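Local coordinates for VC0179-like protein (Escherichia coli, PDB 4XJ6), which probably joins GTP and ATP into a cyclic dinucleotide, as a bacterial homologue of the nucleotidyltransferase cyclic GMP-AMP synthase, at residues K31-I36 against E186-D191; G111-D116 against M128-G133. One frame throughout, in Å; residues are numbered along the deposited sequence.

Contact 1. Residues K31-I36 against E186-D191; sequences KALRQI and EKTHID. With MG (magnesium ion), chain C; GH3 (3'-deoxy-guanosine-5'-triphosphate), chain E.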
loop_
_atom_site.group_PDB
_atom_site.type_symbol
_atom_site.label_atom_id
_atom_site.label_comp_id
_atom_site.label_asym_id
_atom_site.label_seq_id
_atom_site.Cartn_x
_atom_site.Cartn_y
_atom_site.Cartn_z
ATOM N N LYS A 31 2.001 -5.225 -13.577
ATOM C CA LYS A 31 2.557 -6.551 -13.332
ATOM C C LYS A 31 3.965 -6.655 -13.903
ATOM O O LYS A 31 4.863 -7.213 -13.269
ATOM C CB LYS A 31 1.671 -7.639 -13.940
ATOM C CG LYS A 31 0.350 -7.853 -13.225
ATOM C CD LYS A 31 -0.340 -9.113 -13.730
ATOM C CE LYS A 31 -1.694 -9.311 -13.065
ATOM N NZ LYS A 31 -2.393 -10.528 -13.566
ATOM N N ALA A 32 4.145 -6.116 -15.105
ATOM C CA ALA A 32 5.441 -6.116 -15.771
ATOM C C ALA A 32 6.448 -5.287 -14.984
ATOM O O ALA A 32 7.607 -5.669 -14.848
ATOM C CB ALA A 32 5.305 -5.591 -17.196
ATOM N N LEU A 33 5.990 -4.155 -14.461
ATOM C CA LEU A 33 6.824 -3.301 -13.625
ATOM C C LEU A 33 7.196 -4.016 -12.327
ATOM O O LEU A 33 8.340 -3.942 -11.869
ATOM C CB LEU A 33 6.109 -1.985 -13.314
ATOM C CG LEU A 33 5.918 -1.014 -14.479
ATOM C CD1 LEU A 33 5.167 0.224 -14.020
ATOM C CD2 LEU A 33 7.262 -0.633 -15.077
ATOM N N ARG A 34 6.223 -4.708 -11.742
ATOM C CA ARG A 34 6.439 -5.473 -10.520
ATOM C C ARG A 34 7.438 -6.600 -10.751
ATOM O O ARG A 34 8.275 -6.887 -9.895
ATOM C CB ARG A 34 5.114 -6.041 -10.011
ATOM C CG ARG A 34 5.232 -6.870 -8.742
ATOM C CD ARG A 34 3.894 -7.489 -8.359
ATOM N NE ARG A 34 3.438 -8.456 -9.353
ATOM C CZ ARG A 34 2.255 -9.062 -9.322
ATOM N NH1 ARG A 34 1.395 -8.801 -8.347
ATOM N NH2 ARG A 34 1.928 -9.928 -10.272
ATOM N N GLN A 35 7.344 -7.229 -11.918
ATOM C CA GLN A 35 8.214 -8.347 -12.259
ATOM C C GLN A 35 9.671 -7.909 -12.352
ATOM O O GLN A 35 10.573 -8.646 -11.956
ATOM C CB GLN A 35 7.770 -8.984 -13.574
ATOM C CG GLN A 35 8.364 -10.357 -13.819
ATOM C CD GLN A 35 7.956 -10.930 -15.158
ATOM O OE1 GLN A 35 7.937 -10.225 -16.166
ATOM N NE2 GLN A 35 7.615 -12.214 -15.174
ATOM N N ILE A 36 9.891 -6.712 -12.885
ATOM C CA ILE A 36 11.228 -6.133 -12.960
ATOM C C ILE A 36 11.869 -6.018 -11.576
ATOM O O ILE A 36 13.043 -6.340 -11.391
ATOM C CB ILE A 36 11.199 -4.735 -13.622
ATOM C CG1 ILE A 36 10.783 -4.840 -15.092
ATOM C CG2 ILE A 36 12.554 -4.056 -13.498
ATOM C CD1 ILE A 36 10.523 -3.496 -15.749
ATOM N N GLU A 186 5.818 6.110 -15.643
ATOM C CA GLU A 186 4.655 5.235 -15.573
ATOM C C GLU A 186 3.668 5.670 -14.489
ATOM O O GLU A 186 2.658 4.998 -14.256
ATOM C CB GLU A 186 5.100 3.790 -15.333
ATOM C CG GLU A 186 6.115 3.268 -16.352
ATOM C CD GLU A 186 5.515 3.038 -17.729
ATOM O OE1 GLU A 186 4.275 3.100 -17.862
ATOM O OE2 GLU A 186 6.286 2.791 -18.679
ATOM N N LYS A 187 3.958 6.801 -13.847
ATOM C CA LYS A 187 3.150 7.308 -12.737
ATOM C C LYS A 187 2.849 6.200 -11.734
ATOM O O LYS A 187 1.719 6.043 -11.280
ATOM C CB LYS A 187 1.853 7.931 -13.255
ATOM C CG LYS A 187 2.055 9.251 -13.977
ATOM C CD LYS A 187 0.738 9.801 -14.490
ATOM C CE LYS A 187 0.960 11.033 -15.348
ATOM N NZ LYS A 187 -0.280 11.469 -16.048
ATOM N N THR A 188 3.881 5.432 -11.410
ATOM C CA THR A 188 3.753 4.277 -10.537
ATOM C C THR A 188 4.909 4.240 -9.551
ATOM O O THR A 188 6.042 4.558 -9.908
ATOM C CB THR A 188 3.729 2.957 -11.350
ATOM O OG1 THR A 188 2.587 2.945 -12.213
ATOM C CG2 THR A 188 3.682 1.741 -10.433
ATOM N N HIS A 189 4.621 3.880 -8.306
ATOM C CA HIS A 189 5.687 3.531 -7.380
ATOM C C HIS A 189 5.387 2.176 -6.750
ATOM O O HIS A 189 4.225 1.786 -6.608
ATOM C CB HIS A 189 5.880 4.610 -6.310
ATOM C CG HIS A 189 4.698 4.801 -5.408
ATOM N ND1 HIS A 189 3.957 5.962 -5.392
ATOM C CD2 HIS A 189 4.144 3.986 -4.481
ATOM C CE1 HIS A 189 2.991 5.852 -4.498
ATOM N NE2 HIS A 189 3.081 4.662 -3.932
ATOM N N ILE A 190 6.442 1.452 -6.400
ATOM C CA ILE A 190 6.293 0.122 -5.837
ATOM C C ILE A 190 6.855 0.080 -4.425
ATOM O O ILE A 190 8.045 0.312 -4.211
ATOM C CB ILE A 190 6.999 -0.939 -6.697
ATOM C CG1 ILE A 190 6.454 -0.912 -8.126
ATOM C CG2 ILE A 190 6.843 -2.319 -6.077
ATOM C CD1 ILE A 190 7.077 -1.939 -9.043
ATOM N N ASP A 191 5.990 -0.204 -3.458
ATOM C CA ASP A 191 6.419 -0.356 -2.074
ATOM C C ASP A 191 6.873 -1.787 -1.804
ATOM O O ASP A 191 6.182 -2.748 -2.145
ATOM C CB ASP A 191 5.296 0.037 -1.116
ATOM C CG ASP A 191 5.102 1.540 -1.039
ATOM O OD1 ASP A 191 6.040 2.277 -1.410
ATOM O OD2 ASP A 191 4.020 1.989 -0.603
HETATM MG MG MG C . 1.823 1.647 -0.592
HETATM O O3A GH3 E . 3.520 5.262 3.667
HETATM P PA GH3 E . 3.759 4.271 4.912
HETATM O O1A GH3 E . 2.528 4.282 5.786
HETATM O O2A GH3 E . 4.999 4.630 5.700
HETATM O "O5'" GH3 E . 3.900 2.820 4.228
HETATM C "C5'" GH3 E . 3.389 2.589 2.933
HETATM C "C4'" GH3 E . 3.458 1.100 2.632
HETATM O "O4'" GH3 E . 3.969 0.416 3.755
HETATM C "C3'" GH3 E . 2.109 0.467 2.336
HETATM C "C2'" GH3 E . 2.251 -0.944 2.886
HETATM O "O2'" GH3 E . 2.617 -1.834 1.856
HETATM C "C1'" GH3 E . 3.379 -0.865 3.900
HETATM N N9 GH3 E . 2.807 -0.900 5.254
HETATM C C8 GH3 E . 2.489 0.222 5.975
HETATM N N7 GH3 E . 2.002 -0.165 7.171
HETATM C C5 GH3 E . 2.018 -1.516 7.226
HETATM C C6 GH3 E . 1.631 -2.398 8.223
HETATM O O6 GH3 E . 1.180 -1.964 9.282
HETATM N N1 GH3 E . 1.752 -3.754 8.019
HETATM C C2 GH3 E . 2.258 -4.223 6.824
HETATM N N2 GH3 E . 2.371 -5.538 6.638
HETATM N N3 GH3 E . 2.643 -3.335 5.833
HETATM C C4 GH3 E . 2.525 -2.000 6.028
HETATM O O HOH W 1 1.162 3.218 0.604
#
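Leu33 and Ile190 carry the packed part of this helix-on-strand contact: Ile190 CD1 rests on the helix backbone at Leu33, and Leu33 sends its own CD1 to Thr188 and Glu186. Ile190 points from the strand toward the helix and sets CD1 3.7 Å from Leu33 O and 3.9 Å from Arg34 CA. With CG1 anti to the carbonyl carbon (chi1 -57°) and CD1 extended beyond it, the side chain spans a gap too wide for the backbones to touch: the nearest CA atoms, those of Arg34 and Ile190, stay 7.3 Å apart. Two residues earlier in the strand, Thr188 faces the same way, and Leu33 CD1 lies 4.1 Å from Thr188 CB and nearly as close to its OG1 and CG2. Such burial of alternate strand residues under a helix is how the nucleotidyltransferase core is built here: helix 24-57 backs the mixed sheet, its residues 31-36 running at 46° to strand 188-191, while the opposite side of the strand serves the active site. There Asp191 OD2 binds a magnesium ion at 2.2 Å, an ion that Asp129 and Asp131 also bind, and Arg180 forms a salt bridge with Asp191 OD1. Between helix and strand no hydrogen bond forms. Thr188 OG1 instead donates to Glu186 O (2.9 Å), the donor standing 57° out of the carbonyl plane, which ties the threonine to the turn leading into the strand. Lys187 and Thr188 form a G1 bulge opposite Ile183. The solvent side belongs to Glu186 and Arg34, both partly exposed. Glu186 still meets Leu33 CD1 through CB at 3.8 Å, the two side chains crossing obliquely, and Arg34 contributes little beyond its CA, its guanidinium leading away to hydrogen-bond Thr109 OG1 through NH1.

Contact 2. Residues G111-D116 against M128-G133; sequences GSFQYD and MDIDDG. With MG (magnesium ion), chain B; MG (magnesium ion), chain C; GH3 (3'-deoxy-guanosine-5'-triphosphate), chain D; GH3 (3'-deoxy-guanosine-5'-triphosphate), chain E.
Gly111 and Asp131 approach to 5.9 Å between CA atoms where the loop after strand 106-110 folds beside strand 128-138, Gly111 CA lying 3.9 Å from Asp131 OD2. This is the glycine-serine loop and DxD arrangement of the nucleotidyltransferase fold, gripping a triphosphate and two magnesium ions between its halves. Asp129 OD2 bridges both metals and its OD1 also binds the second, whereas Asp131 divides its carboxylate, OD2 to the first ion at 2.1 Å and OD1 to the second; Asp191 completes the protein ligands of the second. From the loop, Ser112 N donates to O2B of the 3'-deoxy-GTP of chain D with an N-H...O angle of 161°, and Ser112 OG donates to its O3G at 2.7 Å. Water joins the segments where no direct hydrogen bond does: one metal-bound water donates to Ser112 OG and to Asp129 O, and a second water, not a metal ligand, accepts from Phe113 N and Asp131 N. On the side away from the metals, Phe113 CD2 meets Ile130 CG2 obliquely at 4.5 Å. Tyr115 lays one ring face over Gly111 O, which sits 3.2 Å above the ring centre, and its OH donates to O1B of the chain D nucleotide at 2.5 Å.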
loop_
_atom_site.group_PDB
_atom_site.type_symbol
_atom_site.label_atom_id
_atom_site.label_comp_id
_atom_site.label_asym_id
_atom_site.label_seq_id
_atom_site.Cartn_x
_atom_site.Cartn_y
_atom_site.Cartn_z
ATOM N N GLY A 111 -2.371 -5.168 -0.287
ATOM C CA GLY A 111 -3.012 -3.897 -0.563
ATOM C C GLY A 111 -3.971 -3.893 -1.738
ATOM O O GLY A 111 -4.453 -4.943 -2.168
ATOM N N SER A 112 -4.227 -2.697 -2.265
ATOM C CA SER A 112 -5.299 -2.461 -3.231
ATOM C C SER A 112 -5.112 -3.174 -4.567
ATOM O O SER A 112 -6.081 -3.408 -5.288
ATOM C CB SER A 112 -5.453 -0.958 -3.480
ATOM O OG SER A 112 -4.318 -0.428 -4.143
ATOM N N PHE A 113 -3.873 -3.510 -4.908
ATOM C CA PHE A 113 -3.621 -4.224 -6.154
ATOM C C PHE A 113 -3.933 -5.702 -5.980
ATOM O O PHE A 113 -4.028 -6.443 -6.957
ATOM C CB PHE A 113 -2.173 -4.040 -6.615
ATOM C CG PHE A 113 -1.929 -4.477 -8.033
ATOM C CD1 PHE A 113 -2.331 -3.681 -9.094
ATOM C CD2 PHE A 113 -1.293 -5.678 -8.309
ATOM C CE1 PHE A 113 -2.108 -4.074 -10.402
ATOM C CE2 PHE A 113 -1.067 -6.077 -9.618
ATOM C CZ PHE A 113 -1.474 -5.272 -10.664
ATOM N N GLN A 114 -4.099 -6.122 -4.729
ATOM C CA GLN A 114 -4.381 -7.517 -4.422
ATOM C C GLN A 114 -5.879 -7.767 -4.245
ATOM O O GLN A 114 -6.403 -8.765 -4.738
ATOM C CB GLN A 114 -3.614 -7.954 -3.171
ATOM C CG GLN A 114 -3.827 -9.412 -2.786
ATOM C CD GLN A 114 -3.389 -10.382 -3.872
ATOM O OE1 GLN A 114 -2.515 -10.075 -4.685
ATOM N NE2 GLN A 114 -3.999 -11.562 -3.890
ATOM N N TYR A 115 -6.571 -6.868 -3.547
ATOM C CA TYR A 115 -8.020 -7.011 -3.396
ATOM C C TYR A 115 -8.795 -6.012 -4.256
ATOM O O TYR A 115 -9.918 -5.640 -3.921
ATOM C CB TYR A 115 -8.450 -6.881 -1.926
ATOM C CG TYR A 115 -7.706 -5.853 -1.099
ATOM C CD1 TYR A 115 -7.901 -4.490 -1.297
ATOM C CD2 TYR A 115 -6.838 -6.250 -0.089
ATOM C CE1 TYR A 115 -7.229 -3.556 -0.528
ATOM C CE2 TYR A 115 -6.165 -5.324 0.683
ATOM C CZ TYR A 115 -6.362 -3.979 0.461
ATOM O OH TYR A 115 -5.688 -3.059 1.233
ATOM N N ASP A 116 -8.182 -5.585 -5.358
ATOM C CA ASP A 116 -8.875 -4.843 -6.415
ATOM C C ASP A 116 -9.578 -3.564 -5.943
ATOM O O ASP A 116 -10.803 -3.459 -6.015
ATOM C CB ASP A 116 -9.895 -5.761 -7.102
ATOM C CG ASP A 116 -10.494 -5.143 -8.354
ATOM O OD1 ASP A 116 -9.803 -4.336 -9.010
ATOM O OD2 ASP A 116 -11.658 -5.461 -8.679
ATOM N N MET A 128 0.084 5.516 -9.071
ATOM C CA MET A 128 -0.506 4.224 -8.735
ATOM C C MET A 128 0.398 3.491 -7.750
ATOM O O MET A 128 1.622 3.583 -7.833
ATOM C CB MET A 128 -0.726 3.377 -9.988
ATOM C CG MET A 128 -1.931 3.794 -10.813
ATOM S SD MET A 128 -2.018 2.990 -12.425
ATOM C CE MET A 128 -0.475 3.520 -13.171
ATOM N N ASP A 129 -0.205 2.758 -6.822
ATOM C CA ASP A 129 0.552 2.166 -5.727
ATOM C C ASP A 129 0.505 0.642 -5.736
ATOM O O ASP A 129 -0.565 0.042 -5.631
ATOM C CB ASP A 129 0.037 2.701 -4.388
ATOM C CG ASP A 129 0.796 2.140 -3.202
ATOM O OD1 ASP A 129 1.905 2.634 -2.915
ATOM O OD2 ASP A 129 0.280 1.208 -2.551
ATOM N N ILE A 130 1.678 0.026 -5.864
ATOM C CA ILE A 130 1.803 -1.424 -5.780
ATOM C C ILE A 130 2.570 -1.822 -4.523
ATOM O O ILE A 130 3.738 -1.470 -4.360
ATOM C CB ILE A 130 2.523 -2.016 -7.006
ATOM C CG1 ILE A 130 1.980 -1.410 -8.300
ATOM C CG2 ILE A 130 2.388 -3.534 -7.017
ATOM C CD1 ILE A 130 2.691 -1.899 -9.538
ATOM N N ASP A 131 1.909 -2.554 -3.635
ATOM C CA ASP A 131 2.549 -3.016 -2.412
ATOM C C ASP A 131 2.991 -4.463 -2.569
ATOM O O ASP A 131 2.258 -5.384 -2.216
ATOM C CB ASP A 131 1.603 -2.877 -1.222
ATOM C CG ASP A 131 0.998 -1.497 -1.117
ATOM O OD1 ASP A 131 1.708 -0.568 -0.679
ATOM O OD2 ASP A 131 -0.189 -1.339 -1.471
ATOM N N ASP A 132 4.190 -4.663 -3.106
ATOM C CA ASP A 132 4.710 -6.008 -3.319
ATOM C C ASP A 132 5.771 -6.349 -2.274
ATOM O O ASP A 132 6.892 -5.845 -2.323
ATOM C CB ASP A 132 5.290 -6.147 -4.726
ATOM C CG ASP A 132 5.401 -7.595 -5.163
ATOM O OD1 ASP A 132 4.447 -8.365 -4.910
ATOM O OD2 ASP A 132 6.435 -7.965 -5.757
ATOM N N GLY A 133 5.413 -7.210 -1.328
ATOM C CA GLY A 133 6.308 -7.562 -0.243
ATOM C C GLY A 133 7.303 -8.649 -0.596
ATOM O O GLY A 133 7.009 -9.544 -1.387
HETATM MG MG MG B . -1.318 0.414 -1.656
HETATM MG MG MG C . 1.823 1.647 -0.592
HETATM P PG GH3 D . -3.945 2.366 -2.017
HETATM O O1G GH3 D . -4.226 3.792 -1.613
HETATM O O2G GH3 D . -2.468 2.070 -1.940
HETATM O O3G GH3 D . -4.407 2.148 -3.436
HETATM O O3B GH3 D . -4.767 1.407 -1.016
HETATM P PB GH3 D . -4.068 0.212 -0.186
HETATM O O1B GH3 D . -5.111 -0.813 0.183
HETATM O O2B GH3 D . -2.983 -0.471 -0.979
HETATM O O3A GH3 D . -3.507 0.914 1.155
HETATM P PA GH3 D . -1.938 1.059 1.481
HETATM O O1A GH3 D . -1.729 2.280 2.347
HETATM O O2A GH3 D . -1.105 1.139 0.226
HETATM O "O5'" GH3 D . -1.531 -0.264 2.302
HETATM C "C5'" GH3 D . -1.297 -1.489 1.647
HETATM C "C4'" GH3 D . -1.335 -2.618 2.668
HETATM O "O4'" GH3 D . -0.492 -2.295 3.754
HETATM C "C3'" GH3 D . -2.715 -2.862 3.250
HETATM C "C2'" GH3 D . -2.418 -3.304 4.667
HETATM O "O2'" GH3 D . -2.383 -4.710 4.733
HETATM C "C1'" GH3 D . -1.040 -2.744 4.977
HETATM N N9 GH3 D . -1.190 -1.581 5.862
HETATM C C8 GH3 D . -1.071 -0.272 5.475
HETATM N N7 GH3 D . -1.265 0.522 6.555
HETATM C C5 GH3 D . -1.497 -0.273 7.628
HETATM C C6 GH3 D . -1.752 0.009 8.964
HETATM O O6 GH3 D . -1.794 1.175 9.348
HETATM N N1 GH3 D . -1.955 -1.023 9.853
HETATM C C2 GH3 D . -1.905 -2.330 9.419
HETATM N N2 GH3 D . -2.101 -3.324 10.285
HETATM N N3 GH3 D . -1.652 -2.604 8.090
HETATM C C4 GH3 D . -1.451 -1.597 7.207
HETATM O O3A GH3 E . 3.520 5.262 3.667
HETATM P PA GH3 E . 3.759 4.271 4.912
HETATM O O1A GH3 E . 2.528 4.282 5.786
HETATM O O2A GH3 E . 4.999 4.630 5.700
HETATM O "O5'" GH3 E . 3.900 2.820 4.228
HETATM C "C5'" GH3 E . 3.389 2.589 2.933
HETATM C "C4'" GH3 E . 3.458 1.100 2.632
HETATM O "O4'" GH3 E . 3.969 0.416 3.755
HETATM C "C3'" GH3 E . 2.109 0.467 2.336
HETATM C "C2'" GH3 E . 2.251 -0.944 2.886
HETATM O "O2'" GH3 E . 2.617 -1.834 1.856
HETATM C "C1'" GH3 E . 3.379 -0.865 3.900
HETATM N N9 GH3 E . 2.807 -0.900 5.254
HETATM C C8 GH3 E . 2.489 0.222 5.975
HETATM N N7 GH3 E . 2.002 -0.165 7.171
HETATM C C5 GH3 E . 2.018 -1.516 7.226
HETATM C C6 GH3 E . 1.631 -2.398 8.223
HETATM O O6 GH3 E . 1.180 -1.964 9.282
HETATM N N1 GH3 E . 1.752 -3.754 8.019
HETATM C C2 GH3 E . 2.258 -4.223 6.824
HETATM N N2 GH3 E . 2.371 -5.538 6.638
HETATM N N3 GH3 E . 2.643 -3.335 5.833
HETATM C C4 GH3 E . 2.525 -2.000 6.028
HETATM O O HOH W 2 -1.944 -0.409 -3.520
HETATM O O HOH W 3 -1.078 -2.833 -3.834
HETATM O O HOH W 1 1.162 3.218 0.604
#

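How the contacts relate
Both contacts are buried and use neighbouring parallel strands of one sheet, 188-198 in contact 1 and 128-138 in contact 2, and backbone pairing such as Asp191 N to Ile130 O probably joins them. They differ in which surface they serve. Contact 1 joins the sheet to helix 24-57 by apolar methyl packing and reaches partly exposed residues at its outer end, whereas contact 2, nearer the centre of the chain, sets a loop against the strand largely through water, metal and phosphate. Their sites merge at one magnesium ion, held by carboxylates from both strands. Ile130 also touches Thr188 and Ile190, continuing the apolar layer of contact 1 behind the polar site.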